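Long-range contacts in fimbriae-associated protein FAP1 (Streptococcus parasanguinis, PDB 2X12), which probably mediates bacterial adhesion and biofilm formation as a serine-rich fimbrial protein attached to the peptidoglycan of the cell wall: residues 147-153 with 180-186; 230-236 with 268-274; 282-286 with 336-340. Numbering follows the deposited sequence.

Contact 1 of 3, residues 147-153 with 180-186; sequences TKTTFTI and ISAVYDS
Phe-151 lays its ring (chi1 m) beside the base of Tyr-184 (chi1 t), with Phe-151 CE1 3.9 Å from Tyr-184 CB, and Phe-151 CB lies 4.4 Å from Ala-182 CB. These residues and Thr-149 line one face of a two-stranded antiparallel ladder formed by strand 148-152 and strand 180-185, whose axes approach to 4.6 Å with an angle of 159° between their directions. The register pairs Lys-148 with Asp-185, Thr-149 with Tyr-184, Thr-150 with Val-183 and Phe-151 with Ala-182. The hydrogen-bonded pairs are Thr-149/Tyr-184 (Thr-149 N to Tyr-184 O 3.0 Å, Tyr-184 N to Thr-149 O 2.9 Å) and Phe-151/Ala-182 (Phe-151 N to Ala-182 O 2.7 Å, Ala-182 N to Phe-151 O 2.8 Å). Past the ladder, Thr-147 O accepts from both Ser-186 N at 3.2 Å and Ser-186 OG at 3.1 Å, the p rotamer turning that hydroxyl back.

The other face carries Lys-148, Thr-150, Val-183 and Asp-185. Here Lys-148 CD lies 4.0 Å from Val-183 CG1, and Lys-148 NZ forms a long salt bridge of 3.9 Å to Asp-185 OD2, while Asp-185 OD1 is held by Ala-187 N.

Past the strand end, Ile-153 CG1 packs 4.2 Å from Ile-180 CB, both residues touching Tyr-333. Strand 190-197 hydrogen-bonds the other edge of 180-185, so 148-152 is an outermost strand within this chain: a regular edge pairing of an antiparallel beta-sheet, largely apolar on the Phe-151 face and mostly polar on the Lys-148 face.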
ATOM      1  N   THR A 147     -25.084  -6.540  -1.836  1.00 69.11           N
ATOM      2  CA  THR A 147     -24.188  -7.193  -2.832  1.00 69.88           C
ATOM      3  C   THR A 147     -22.909  -6.332  -3.074  1.00 65.49           C
ATOM      4  O   THR A 147     -22.733  -5.235  -2.527  1.00 63.04           O
ATOM      5  CB  THR A 147     -24.904  -7.529  -4.222  1.00 74.37           C
ATOM      6  OG1 THR A 147     -24.882  -6.374  -5.061  1.00 72.85           O
ATOM      7  CG2 THR A 147     -26.387  -8.057  -4.077  1.00 78.76           C
ATOM      8  N   LYS A 148     -22.000  -6.824  -3.905  1.00 65.13           N
ATOM      9  CA  LYS A 148     -20.611  -6.353  -3.856  1.00 60.91           C
ATOM     10  C   LYS A 148     -20.177  -5.508  -5.046  1.00 59.08           C
ATOM     11  O   LYS A 148     -20.687  -5.659  -6.140  1.00 62.31           O
ATOM     12  CB  LYS A 148     -19.669  -7.559  -3.741  1.00 61.53           C
ATOM     13  CG  LYS A 148     -20.161  -8.645  -2.749  1.00 66.38           C
ATOM     14  CD  LYS A 148     -19.047  -9.690  -2.370  1.00 68.44           C
ATOM     15  CE  LYS A 148     -19.388 -10.530  -1.097  1.00 70.96           C
ATOM     16  NZ  LYS A 148     -18.171 -10.719  -0.228  1.00 68.18           N
ATOM     17  N   THR A 149     -19.208  -4.638  -4.844  1.00 54.48           N
ATOM     18  CA  THR A 149     -18.693  -3.845  -5.926  1.00 53.30           C
ATOM     19  C   THR A 149     -17.179  -3.883  -5.891  1.00 50.24           C
ATOM     20  O   THR A 149     -16.583  -3.809  -4.816  1.00 48.15           O
ATOM     21  CB  THR A 149     -19.180  -2.406  -5.805  1.00 52.49           C
ATOM     22  OG1 THR A 149     -20.619  -2.396  -5.738  1.00 54.61           O
ATOM     23  CG2 THR A 149     -18.685  -1.565  -6.995  1.00 52.31           C
ATOM     24  N   THR A 150     -16.545  -4.020  -7.049  1.00 50.44           N
ATOM     25  CA  THR A 150     -15.103  -3.970  -7.080  1.00 47.58           C
ATOM     26  C   THR A 150     -14.631  -2.588  -7.503  1.00 45.39           C
ATOM     27  O   THR A 150     -15.094  -2.036  -8.468  1.00 46.58           O
ATOM     28  CB  THR A 150     -14.527  -5.008  -8.002  1.00 49.89           C
ATOM     29  OG1 THR A 150     -15.012  -6.297  -7.603  1.00 50.93           O
ATOM     30  CG2 THR A 150     -12.965  -4.945  -7.947  1.00 47.69           C
ATOM     31  N   PHE A 151     -13.723  -2.028  -6.724  1.00 42.21           N
ATOM     32  CA  PHE A 151     -13.091  -0.753  -7.041  1.00 40.38           C
ATOM     33  C   PHE A 151     -11.666  -1.014  -7.407  1.00 38.69           C
ATOM     34  O   PHE A 151     -11.045  -1.878  -6.790  1.00 37.88           O
ATOM     35  CB  PHE A 151     -13.071   0.175  -5.807  1.00 38.55           C
ATOM     36  CG  PHE A 151     -14.444   0.567  -5.311  1.00 39.44           C
ATOM     37  CD1 PHE A 151     -14.791   0.404  -3.979  1.00 37.20           C
ATOM     38  CD2 PHE A 151     -15.382   1.086  -6.199  1.00 41.91           C
ATOM     39  CE1 PHE A 151     -16.031   0.745  -3.549  1.00 38.54           C
ATOM     40  CE2 PHE A 151     -16.639   1.431  -5.776  1.00 42.66           C
ATOM     41  CZ  PHE A 151     -16.970   1.252  -4.456  1.00 42.06           C
ATOM     42  N   THR A 152     -11.156  -0.256  -8.379  1.00 38.47           N
ATOM     43  CA  THR A 152      -9.745  -0.262  -8.710  1.00 37.44           C
ATOM     44  C   THR A 152      -9.209   1.177  -8.624  1.00 36.10           C
ATOM     45  O   THR A 152      -9.966   2.103  -8.459  1.00 36.45           O
ATOM     46  CB  THR A 152      -9.423  -0.898 -10.125  1.00 40.15           C
ATOM     47  OG1 THR A 152      -9.833  -0.024 -11.173  1.00 43.49           O
ATOM     48  CG2 THR A 152     -10.051  -2.274 -10.339  1.00 41.45           C
ATOM     49  N   ILE A 153      -7.895   1.346  -8.744  1.00 35.60           N
ATOM     50  CA  ILE A 153      -7.241   2.644  -8.648  1.00 34.68           C
ATOM     51  C   ILE A 153      -8.020   3.611  -9.470  1.00 36.49           C
ATOM     52  O   ILE A 153      -8.256   4.734  -9.050  1.00 36.28           O
ATOM     53  CB  ILE A 153      -5.788   2.661  -9.227  1.00 35.17           C
ATOM     54  CG1 ILE A 153      -4.921   1.445  -8.788  1.00 37.00           C
ATOM     55  CG2 ILE A 153      -5.089   3.976  -8.970  1.00 33.97           C
ATOM     56  CD1 ILE A 153      -4.984   0.145  -9.998  1.00 43.30           C
ATOM     57  N   ILE A 180      -4.426  -2.104  -7.451  1.00 35.67           N
ATOM     58  CA  ILE A 180      -5.095  -2.191  -6.157  1.00 34.60           C
ATOM     59  C   ILE A 180      -6.568  -2.419  -6.439  1.00 36.83           C
ATOM     60  O   ILE A 180      -7.122  -1.848  -7.396  1.00 38.44           O
ATOM     61  CB  ILE A 180      -4.917  -0.942  -5.308  1.00 31.80           C
ATOM     62  CG1 ILE A 180      -3.433  -0.704  -5.099  1.00 30.76           C
ATOM     63  CG2 ILE A 180      -5.567  -1.152  -4.005  1.00 30.64           C
ATOM     64  CD1 ILE A 180      -3.063   0.305  -4.058  1.00 27.51           C
ATOM     65  N   SER A 181      -7.200  -3.251  -5.623  1.00 37.37           N
ATOM     66  CA  SER A 181      -8.535  -3.691  -5.919  1.00 39.55           C
ATOM     67  C   SER A 181      -9.181  -3.837  -4.586  1.00 38.92           C
ATOM     68  O   SER A 181      -8.559  -4.419  -3.697  1.00 39.37           O
ATOM     69  CB  SER A 181      -8.473  -5.016  -6.697  1.00 42.77           C
ATOM     70  OG  SER A 181      -9.594  -5.866  -6.486  1.00 45.90           O
ATOM     71  N   ALA A 182     -10.387  -3.280  -4.431  1.00 38.73           N
ATOM     72  CA  ALA A 182     -11.133  -3.377  -3.185  1.00 38.34           C
ATOM     73  C   ALA A 182     -12.553  -3.823  -3.476  1.00 41.18           C
ATOM     74  O   ALA A 182     -13.228  -3.212  -4.314  1.00 42.69           O
ATOM     75  CB  ALA A 182     -11.148  -2.064  -2.511  1.00 36.13           C
ATOM     76  N   VAL A 183     -13.005  -4.878  -2.784  1.00 42.52           N
ATOM     77  CA  VAL A 183     -14.365  -5.417  -2.931  1.00 44.81           C
ATOM     78  C   VAL A 183     -15.146  -5.008  -1.720  1.00 44.40           C
ATOM     79  O   VAL A 183     -14.860  -5.445  -0.611  1.00 43.91           O
ATOM     80  CB  VAL A 183     -14.316  -6.937  -3.044  1.00 47.92           C
ATOM     81  CG1 VAL A 183     -15.656  -7.579  -2.815  1.00 51.31           C
ATOM     82  CG2 VAL A 183     -13.774  -7.333  -4.413  1.00 49.25           C
ATOM     83  N   TYR A 184     -16.131  -4.149  -1.941  1.00 45.31           N
ATOM     84  CA  TYR A 184     -16.947  -3.556  -0.869  1.00 45.98           C
ATOM     85  C   TYR A 184     -18.273  -4.261  -0.857  1.00 50.06           C
ATOM     86  O   TYR A 184     -18.892  -4.363  -1.893  1.00 52.38           O
ATOM     87  CB  TYR A 184     -17.176  -2.059  -1.129  1.00 44.57           C
ATOM     88  CG  TYR A 184     -18.355  -1.426  -0.392  1.00 46.57           C
ATOM     89  CD1 TYR A 184     -18.286  -1.124   0.962  1.00 47.95           C
ATOM     90  CD2 TYR A 184     -19.520  -1.109  -1.052  1.00 49.40           C
ATOM     91  CE1 TYR A 184     -19.371  -0.554   1.643  1.00 49.61           C
ATOM     92  CE2 TYR A 184     -20.610  -0.525  -0.394  1.00 52.03           C
ATOM     93  CZ  TYR A 184     -20.538  -0.256   0.953  1.00 52.41           C
ATOM     94  OH  TYR A 184     -21.630   0.315   1.596  1.00 53.75           O
ATOM     95  N   ASP A 185     -18.703  -4.758   0.303  1.00 52.19           N
ATOM     96  CA  ASP A 185     -20.026  -5.402   0.438  1.00 56.79           C
ATOM     97  C   ASP A 185     -21.017  -4.459   1.060  1.00 57.47           C
ATOM     98  O   ASP A 185     -20.893  -4.164   2.245  1.00 56.90           O
ATOM     99  CB  ASP A 185     -19.941  -6.623   1.354  1.00 58.81           C
ATOM    100  CG  ASP A 185     -21.201  -7.455   1.323  1.00 64.89           C
ATOM    101  OD1 ASP A 185     -22.327  -6.902   1.276  1.00 67.74           O
ATOM    102  OD2 ASP A 185     -21.064  -8.689   1.319  1.00 71.28           O
ATOM    103  N   SER A 186     -22.024  -4.011   0.310  1.00 59.52           N
ATOM    104  CA  SER A 186     -22.946  -3.020   0.876  1.00 60.46           C
ATOM    105  C   SER A 186     -23.683  -3.570   2.108  1.00 63.09           C
ATOM    106  O   SER A 186     -23.937  -2.820   3.032  1.00 62.94           O
ATOM    107  CB  SER A 186     -23.906  -2.387  -0.168  1.00 62.49           C
ATOM    108  OG  SER A 186     -24.648  -3.332  -0.926  1.00 66.05           O
TER

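Contact 2 of 3, residues 230-236 with 268-274; sequences PTNVLID and HTITFDT
Strands 233-235 and 268-274 run antiparallel, with axes 4.7 Å apart at closest and an angle of 171° between their directions. Leu-234 and Thr-271 form a hydrogen-bonded pair (Leu-234 N to Thr-271 O 2.7 Å, Thr-271 N to Leu-234 O 3.0 Å), followed by the non-hydrogen-bonded pair Ile-235/Ile-270. Toward the start of 230-236, Thr-231 pairs with Asp-273 through Thr-231 N to Asp-273 O at 2.9 Å and Asp-273 N to Thr-231 O at 3.0 Å. Between these pairs the register slips by one residue, which defines a beta bulge: Asn-232 takes left-handed backbone angles (51°/46°), the chain turns a corner there, and Val-233 CA comes to 4.2 Å from Phe-272 CA.

Asp-236, again left-handed (48°/36°), ends the ladder with three bonds. Asp-236 N reaches Thr-269 O at 2.9 Å; the carboxylate, in the m rotamer, takes Thr-269 N on Asp-236 OD1 at 3.2 Å and His-268 ND1 on Asp-236 OD2 at 2.6 Å. The last is a short His-carboxylate hydrogen bond near the plane of the imidazole. On the apolar face, where Phe-272 has chi1 p, Val-233 CG2 lies 3.6 Å from Phe-272 CB, and Pro-230 CB 3.9 Å from Phe-272 CD1, while Ile-235 CG1 lies 4.2 Å from Ile-270 CG2.

Strand 190-197 flanks 268-274 on its other edge, where Trp-193 stacks on Phe-272. Ile-270 touches Ile-217 of strand 212-220 and Ala-292 of strand 287-295, and Phe-272 touches Ile-219 and Met-290 of the same two strands, packing this sheet against the second one.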
ATOM      1  N   PRO A 230      -7.137  -2.611  10.045  1.00 36.24           N
ATOM      2  CA  PRO A 230      -7.322  -3.763   9.177  1.00 35.69           C
ATOM      3  C   PRO A 230      -7.185  -5.099   9.898  1.00 36.87           C
ATOM      4  O   PRO A 230      -6.461  -5.215  10.905  1.00 37.59           O
ATOM      5  CB  PRO A 230      -6.207  -3.601   8.151  1.00 33.74           C
ATOM      6  CG  PRO A 230      -5.127  -2.943   8.874  1.00 33.06           C
ATOM      7  CD  PRO A 230      -5.790  -2.029   9.883  1.00 34.53           C
ATOM      8  N   THR A 231      -7.861  -6.107   9.367  1.00 37.38           N
ATOM      9  CA  THR A 231      -7.804  -7.437   9.934  1.00 38.68           C
ATOM     10  C   THR A 231      -7.345  -8.423   8.876  1.00 38.15           C
ATOM     11  O   THR A 231      -7.323  -8.118   7.684  1.00 36.23           O
ATOM     12  CB  THR A 231      -9.175  -7.862  10.506  1.00 41.41           C
ATOM     13  OG1 THR A 231     -10.159  -7.927   9.448  1.00 41.80           O
ATOM     14  CG2 THR A 231      -9.641  -6.857  11.607  1.00 42.09           C
ATOM     15  N   ASN A 232      -6.946  -9.603   9.337  1.00 39.66           N
ATOM     16  CA  ASN A 232      -6.599 -10.702   8.462  1.00 40.16           C
ATOM     17  C   ASN A 232      -5.600 -10.262   7.385  1.00 36.81           C
ATOM     18  O   ASN A 232      -5.768 -10.559   6.196  1.00 36.70           O
ATOM     19  CB  ASN A 232      -7.910 -11.237   7.857  1.00 42.75           C
ATOM     20  CG  ASN A 232      -7.736 -12.570   7.140  1.00 47.03           C
ATOM     21  OD1 ASN A 232      -6.857 -13.371   7.484  1.00 51.86           O
ATOM     22  ND2 ASN A 232      -8.567 -12.810   6.129  1.00 50.16           N
ATOM     23  N   VAL A 233      -4.569  -9.538   7.797  1.00 34.11           N
ATOM     24  CA  VAL A 233      -3.610  -9.016   6.832  1.00 31.93           C
ATOM     25  C   VAL A 233      -2.662 -10.119   6.427  1.00 32.89           C
ATOM     26  O   VAL A 233      -1.943 -10.679   7.281  1.00 33.92           O
ATOM     27  CB  VAL A 233      -2.777  -7.896   7.414  1.00 29.96           C
ATOM     28  CG1 VAL A 233      -1.789  -7.443   6.415  1.00 26.91           C
ATOM     29  CG2 VAL A 233      -3.660  -6.742   7.841  1.00 29.61           C
ATOM     30  N   LEU A 234      -2.654 -10.443   5.137  1.00 33.13           N
ATOM     31  CA  LEU A 234      -1.864 -11.568   4.659  1.00 34.55           C
ATOM     32  C   LEU A 234      -0.942 -11.141   3.556  1.00 33.93           C
ATOM     33  O   LEU A 234      -1.209 -10.194   2.883  1.00 33.95           O
ATOM     34  CB  LEU A 234      -2.781 -12.678   4.142  1.00 37.10           C
ATOM     35  CG  LEU A 234      -3.823 -13.294   5.103  1.00 38.27           C
ATOM     36  CD1 LEU A 234      -4.477 -14.441   4.363  1.00 38.79           C
ATOM     37  CD2 LEU A 234      -3.270 -13.726   6.492  1.00 35.47           C
ATOM     38  N   ILE A 235       0.152 -11.843   3.364  1.00 35.17           N
ATOM     39  CA  ILE A 235       0.967 -11.685   2.161  1.00 35.15           C
ATOM     40  C   ILE A 235       1.239 -13.041   1.570  1.00 37.68           C
ATOM     41  O   ILE A 235       1.663 -13.950   2.299  1.00 38.69           O
ATOM     42  CB  ILE A 235       2.318 -11.073   2.513  1.00 33.91           C
ATOM     43  CG1 ILE A 235       2.107  -9.700   3.155  1.00 32.26           C
ATOM     44  CG2 ILE A 235       3.196 -10.967   1.273  1.00 32.85           C
ATOM     45  CD1 ILE A 235       3.363  -8.913   3.295  1.00 31.12           C
ATOM     46  N   ASP A 236       1.025 -13.165   0.259  1.00 39.11           N
ATOM     47  CA  ASP A 236       1.083 -14.478  -0.416  1.00 43.13           C
ATOM     48  C   ASP A 236       0.277 -15.535   0.344  1.00 45.39           C
ATOM     49  O   ASP A 236       0.691 -16.684   0.429  1.00 47.93           O
ATOM     50  CB  ASP A 236       2.542 -14.932  -0.590  1.00 43.57           C
ATOM     51  CG  ASP A 236       3.392 -13.859  -1.284  1.00 43.93           C
ATOM     52  OD1 ASP A 236       2.886 -13.309  -2.289  1.00 48.53           O
ATOM     53  OD2 ASP A 236       4.529 -13.549  -0.832  1.00 40.95           O
ATOM     54  N   HIS A 268       4.418 -10.095  -5.249  1.00 37.36           N
ATOM     55  CA  HIS A 268       3.710 -10.499  -4.051  1.00 37.19           C
ATOM     56  C   HIS A 268       2.289 -10.052  -4.107  1.00 37.05           C
ATOM     57  O   HIS A 268       1.989  -9.146  -4.840  1.00 37.78           O
ATOM     58  CB  HIS A 268       4.367  -9.880  -2.861  1.00 34.94           C
ATOM     59  CG  HIS A 268       5.715 -10.435  -2.580  1.00 37.51           C
ATOM     60  ND1 HIS A 268       5.895 -11.682  -2.022  1.00 40.34           N
ATOM     61  CD2 HIS A 268       6.954  -9.924  -2.781  1.00 40.12           C
ATOM     62  CE1 HIS A 268       7.192 -11.909  -1.878  1.00 42.09           C
ATOM     63  NE2 HIS A 268       7.858 -10.860  -2.333  1.00 42.29           N
ATOM     64  N   THR A 269       1.428 -10.688  -3.328  1.00 37.33           N
ATOM     65  CA  THR A 269       0.007 -10.382  -3.311  1.00 37.43           C
ATOM     66  C   THR A 269      -0.395 -10.154  -1.898  1.00 35.94           C
ATOM     67  O   THR A 269      -0.459 -11.090  -1.118  1.00 37.45           O
ATOM     68  CB  THR A 269      -0.783 -11.556  -3.858  1.00 40.50           C
ATOM     69  OG1 THR A 269      -0.321 -11.830  -5.182  1.00 43.67           O
ATOM     70  CG2 THR A 269      -2.296 -11.279  -3.875  1.00 40.18           C
ATOM     71  N   ILE A 270      -0.648  -8.901  -1.571  1.00 34.03           N
ATOM     72  CA  ILE A 270      -0.977  -8.486  -0.212  1.00 32.74           C
ATOM     73  C   ILE A 270      -2.468  -8.304  -0.137  1.00 33.75           C
ATOM     74  O   ILE A 270      -3.045  -7.704  -1.027  1.00 34.72           O
ATOM     75  CB  ILE A 270      -0.343  -7.126   0.091  1.00 30.95           C
ATOM     76  CG1 ILE A 270       1.139  -7.110  -0.335  1.00 30.42           C
ATOM     77  CG2 ILE A 270      -0.495  -6.743   1.578  1.00 28.94           C
ATOM     78  CD1 ILE A 270       1.723  -5.696  -0.541  1.00 28.63           C
ATOM     79  N   THR A 271      -3.089  -8.825   0.910  1.00 34.43           N
ATOM     80  CA  THR A 271      -4.529  -8.696   1.115  1.00 35.49           C
ATOM     81  C   THR A 271      -4.859  -8.470   2.593  1.00 35.56           C
ATOM     82  O   THR A 271      -4.154  -8.951   3.505  1.00 35.51           O
ATOM     83  CB  THR A 271      -5.276  -9.942   0.732  1.00 37.57           C
ATOM     84  OG1 THR A 271      -4.833 -10.995   1.575  1.00 38.16           O
ATOM     85  CG2 THR A 271      -5.011 -10.290  -0.663  1.00 38.24           C
ATOM     86  N   PHE A 272      -5.961  -7.759   2.812  1.00 36.27           N
ATOM     87  CA  PHE A 272      -6.468  -7.460   4.152  1.00 36.51           C
ATOM     88  C   PHE A 272      -7.902  -6.948   4.055  1.00 37.59           C
ATOM     89  O   PHE A 272      -8.399  -6.658   2.965  1.00 38.05           O
ATOM     90  CB  PHE A 272      -5.595  -6.412   4.851  1.00 34.60           C
ATOM     91  CG  PHE A 272      -5.478  -5.127   4.094  1.00 33.16           C
ATOM     92  CD1 PHE A 272      -6.345  -4.087   4.322  1.00 34.73           C
ATOM     93  CD2 PHE A 272      -4.508  -4.967   3.132  1.00 31.66           C
ATOM     94  CE1 PHE A 272      -6.226  -2.888   3.593  1.00 34.17           C
ATOM     95  CE2 PHE A 272      -4.386  -3.783   2.406  1.00 31.51           C
ATOM     96  CZ  PHE A 272      -5.245  -2.758   2.624  1.00 32.10           C
ATOM     97  N   ASP A 273      -8.545  -6.849   5.212  1.00 38.36           N
ATOM     98  CA  ASP A 273      -9.935  -6.469   5.335  1.00 39.50           C
ATOM     99  C   ASP A 273     -10.009  -5.225   6.207  1.00 38.26           C
ATOM    100  O   ASP A 273      -9.169  -5.022   7.060  1.00 38.06           O
ATOM    101  CB  ASP A 273     -10.701  -7.615   5.995  1.00 41.85           C
ATOM    102  CG  ASP A 273     -10.745  -8.865   5.135  1.00 44.86           C
ATOM    103  OD1 ASP A 273     -10.453  -8.723   3.913  1.00 45.41           O
ATOM    104  OD2 ASP A 273     -11.080  -9.973   5.680  1.00 47.12           O
ATOM    105  N   THR A 274     -11.009  -4.397   5.994  1.00 37.97           N
ATOM    106  CA  THR A 274     -11.219  -3.251   6.829  1.00 37.39           C
ATOM    107  C   THR A 274     -12.694  -3.078   7.002  1.00 39.13           C
ATOM    108  O   THR A 274     -13.409  -2.944   6.025  1.00 39.71           O
ATOM    109  CB  THR A 274     -10.653  -1.975   6.150  1.00 36.13           C
ATOM    110  OG1 THR A 274     -11.400  -1.638   4.985  1.00 36.55           O
ATOM    111  CG2 THR A 274      -9.233  -2.170   5.718  1.00 34.32           C
TER

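Contact 3 of 3, residues 282-286 with 336-340; sequences DLADL and SGVNA
This is a loop-to-loop contact near one end of the domain, plain packing in which two backbone hydrogen bonds and a small apolar cluster join a 3-10 turn ahead of strand 287-295 to the chain leaving strand 330-336, with a glycine at the closest approach. Residues 282-284 have 3-10 backbone angles, with Asp-285 N bonded to Asp-282 O at 3.2 Å. The bonds between the segments are Val-338 N to Leu-283 O at 3.0 Å, nearly straight at 176°, and Gly-337 N to Leu-286 O at 3.0 Å with a more bent 147°. Successive amides of 336-340 thus reach one carbonyl inside the 3-10 turn (Leu-283) and one just after it (Leu-286).

Gly-337 CA lies 4.2 Å from Ala-284 CA and 3.3 Å from Ala-284 O. The Gly-337 backbone (104°/135°) is one that calls for glycine: a CB would press on the carbonyl of Ser-336 and lie only 2.5 Å from Ala-284 O. Val-338 follows, with chi1 t, and Val-338 CG2 packs 4.1 Å from Leu-283 CB and 4.3 Å from Leu-286 CD2.

Leu-283 (m,t) and Leu-286 (t,p) both touch Phe-276 of strand 268-276, and Leu-283 and Val-338 touch Phe-151 of strand 148-152. Phe-156 and Ile-343, from nearby loops, also touch Val-338, and Asn-339 hydrogen-bonds through its side chain to Ser-157 and Asn-158, tying 336-340 to the chain that follows strand 148-152.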
ATOM      1  N   ASP A 282     -21.080   7.425   1.886  1.00 55.66           N
ATOM      2  CA  ASP A 282     -19.944   7.907   2.670  1.00 53.52           C
ATOM      3  C   ASP A 282     -18.641   7.412   2.132  1.00 49.24           C
ATOM      4  O   ASP A 282     -17.608   7.725   2.674  1.00 48.42           O
ATOM      5  CB  ASP A 282     -20.036   7.432   4.115  1.00 54.72           C
ATOM      6  CG  ASP A 282     -21.305   7.872   4.781  1.00 60.97           C
ATOM      7  OD1 ASP A 282     -21.633   9.079   4.680  1.00 64.28           O
ATOM      8  OD2 ASP A 282     -21.981   7.004   5.388  1.00 66.45           O
ATOM      9  N   LEU A 283     -18.660   6.606   1.090  1.00 47.55           N
ATOM     10  CA  LEU A 283     -17.429   6.214   0.482  1.00 43.79           C
ATOM     11  C   LEU A 283     -16.784   7.407  -0.183  1.00 43.67           C
ATOM     12  O   LEU A 283     -15.672   7.289  -0.607  1.00 41.66           O
ATOM     13  CB  LEU A 283     -17.642   5.093  -0.533  1.00 43.39           C
ATOM     14  CG  LEU A 283     -18.020   3.727   0.031  1.00 41.59           C
ATOM     15  CD1 LEU A 283     -18.299   2.722  -1.044  1.00 40.23           C
ATOM     16  CD2 LEU A 283     -16.925   3.233   0.845  1.00 37.42           C
ATOM     17  N   ALA A 284     -17.473   8.544  -0.304  1.00 46.82           N
ATOM     18  CA  ALA A 284     -16.861   9.754  -0.886  1.00 47.42           C
ATOM     19  C   ALA A 284     -15.800  10.354   0.027  1.00 47.04           C
ATOM     20  O   ALA A 284     -15.075  11.288  -0.377  1.00 47.03           O
ATOM     21  CB  ALA A 284     -17.912  10.796  -1.259  1.00 49.96           C
ATOM     22  N   ASP A 285     -15.683   9.771   1.225  1.00 47.63           N
ATOM     23  CA  ASP A 285     -14.778  10.252   2.291  1.00 48.24           C
ATOM     24  C   ASP A 285     -13.894   9.168   2.902  1.00 45.92           C
ATOM     25  O   ASP A 285     -13.294   9.372   3.944  1.00 46.11           O
ATOM     26  CB  ASP A 285     -15.619  10.932   3.381  1.00 51.46           C
ATOM     27  CG  ASP A 285     -16.009  12.343   3.004  1.00 56.03           C
ATOM     28  OD1 ASP A 285     -15.038  13.117   2.869  1.00 59.08           O
ATOM     29  OD2 ASP A 285     -17.231  12.673   2.842  1.00 59.72           O
ATOM     30  N   LEU A 286     -13.816   8.030   2.237  1.00 44.52           N
ATOM     31  CA  LEU A 286     -12.947   6.941   2.638  1.00 42.81           C
ATOM     32  C   LEU A 286     -11.494   7.344   2.478  1.00 41.35           C
ATOM     33  O   LEU A 286     -11.016   7.559   1.376  1.00 40.45           O
ATOM     34  CB  LEU A 286     -13.221   5.722   1.750  1.00 42.20           C
ATOM     35  CG  LEU A 286     -12.392   4.455   1.935  1.00 39.84           C
ATOM     36  CD1 LEU A 286     -12.870   3.666   3.138  1.00 40.12           C
ATOM     37  CD2 LEU A 286     -12.455   3.607   0.661  1.00 38.10           C
ATOM     38  N   SER A 336      -8.661   8.966  -1.065  1.00 35.68           N
ATOM     39  CA  SER A 336      -9.296  10.083  -0.409  1.00 37.89           C
ATOM     40  C   SER A 336     -10.600  10.342  -1.100  1.00 39.62           C
ATOM     41  O   SER A 336     -10.842  11.425  -1.650  1.00 41.47           O
ATOM     42  CB  SER A 336      -8.407  11.329  -0.382  1.00 39.01           C
ATOM     43  OG  SER A 336      -8.912  12.250   0.573  1.00 41.90           O
ATOM     44  N   GLY A 337     -11.443   9.317  -1.003  1.00 38.96           N
ATOM     45  CA  GLY A 337     -12.757   9.304  -1.590  1.00 40.31           C
ATOM     46  C   GLY A 337     -12.796   8.451  -2.853  1.00 39.41           C
ATOM     47  O   GLY A 337     -11.907   8.525  -3.716  1.00 39.86           O
ATOM     48  N   VAL A 338     -13.837   7.639  -2.933  1.00 39.02           N
ATOM     49  CA  VAL A 338     -14.170   6.894  -4.096  1.00 38.83           C
ATOM     50  C   VAL A 338     -14.827   7.868  -5.023  1.00 40.38           C
ATOM     51  O   VAL A 338     -15.675   8.597  -4.598  1.00 41.14           O
ATOM     52  CB  VAL A 338     -15.153   5.796  -3.736  1.00 39.85           C
ATOM     53  CG1 VAL A 338     -15.814   5.253  -4.976  1.00 41.80           C
ATOM     54  CG2 VAL A 338     -14.420   4.715  -2.993  1.00 37.48           C
ATOM     55  N   ASN A 339     -14.410   7.876  -6.286  1.00 40.79           N
ATOM     56  CA  ASN A 339     -14.843   8.870  -7.260  1.00 42.72           C
ATOM     57  C   ASN A 339     -16.341   8.946  -7.234  1.00 45.30           C
ATOM     58  O   ASN A 339     -17.025   7.925  -7.197  1.00 45.31           O
ATOM     59  CB  ASN A 339     -14.337   8.492  -8.667  1.00 43.57           C
ATOM     60  CG  ASN A 339     -12.845   8.742  -8.863  1.00 40.55           C
ATOM     61  OD1 ASN A 339     -12.140   9.234  -7.975  1.00 39.31           O
ATOM     62  ND2 ASN A 339     -12.367   8.408 -10.043  1.00 39.56           N
ATOM     63  N   ALA A 340     -16.858  10.161  -7.246  1.00 47.95           N
ATOM     64  CA  ALA A 340     -18.313  10.382  -7.129  1.00 51.15           C
ATOM     65  C   ALA A 340     -19.179   9.401  -7.962  1.00 53.17           C
ATOM     66  O   ALA A 340     -20.251   9.003  -7.543  1.00 53.95           O
ATOM     67  CB  ALA A 340     -18.659  11.848  -7.530  1.00 53.95           C
TER

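Contacts 1 and 2 reach the same five-stranded antiparallel sheet, at its two outermost strands within this chain; their centres lie 15 Å apart and their nearest atoms about 7 Å, with strand 190-197 between them. Contact 3 touches contact 1 directly: Leu-283 CD1 lies 3.9 Å from Phe-151 CE1 and 4.0 Å from Tyr-184 CD2, and Val-338 CG1 is 4.0 Å from Phe-151 CE2, so the loop pair covers the apolar face of that edge. Contact 3 stands off from contact 2, with centres 21 Å apart and nearest atoms about 6 Å. Along the chain, all three close in series.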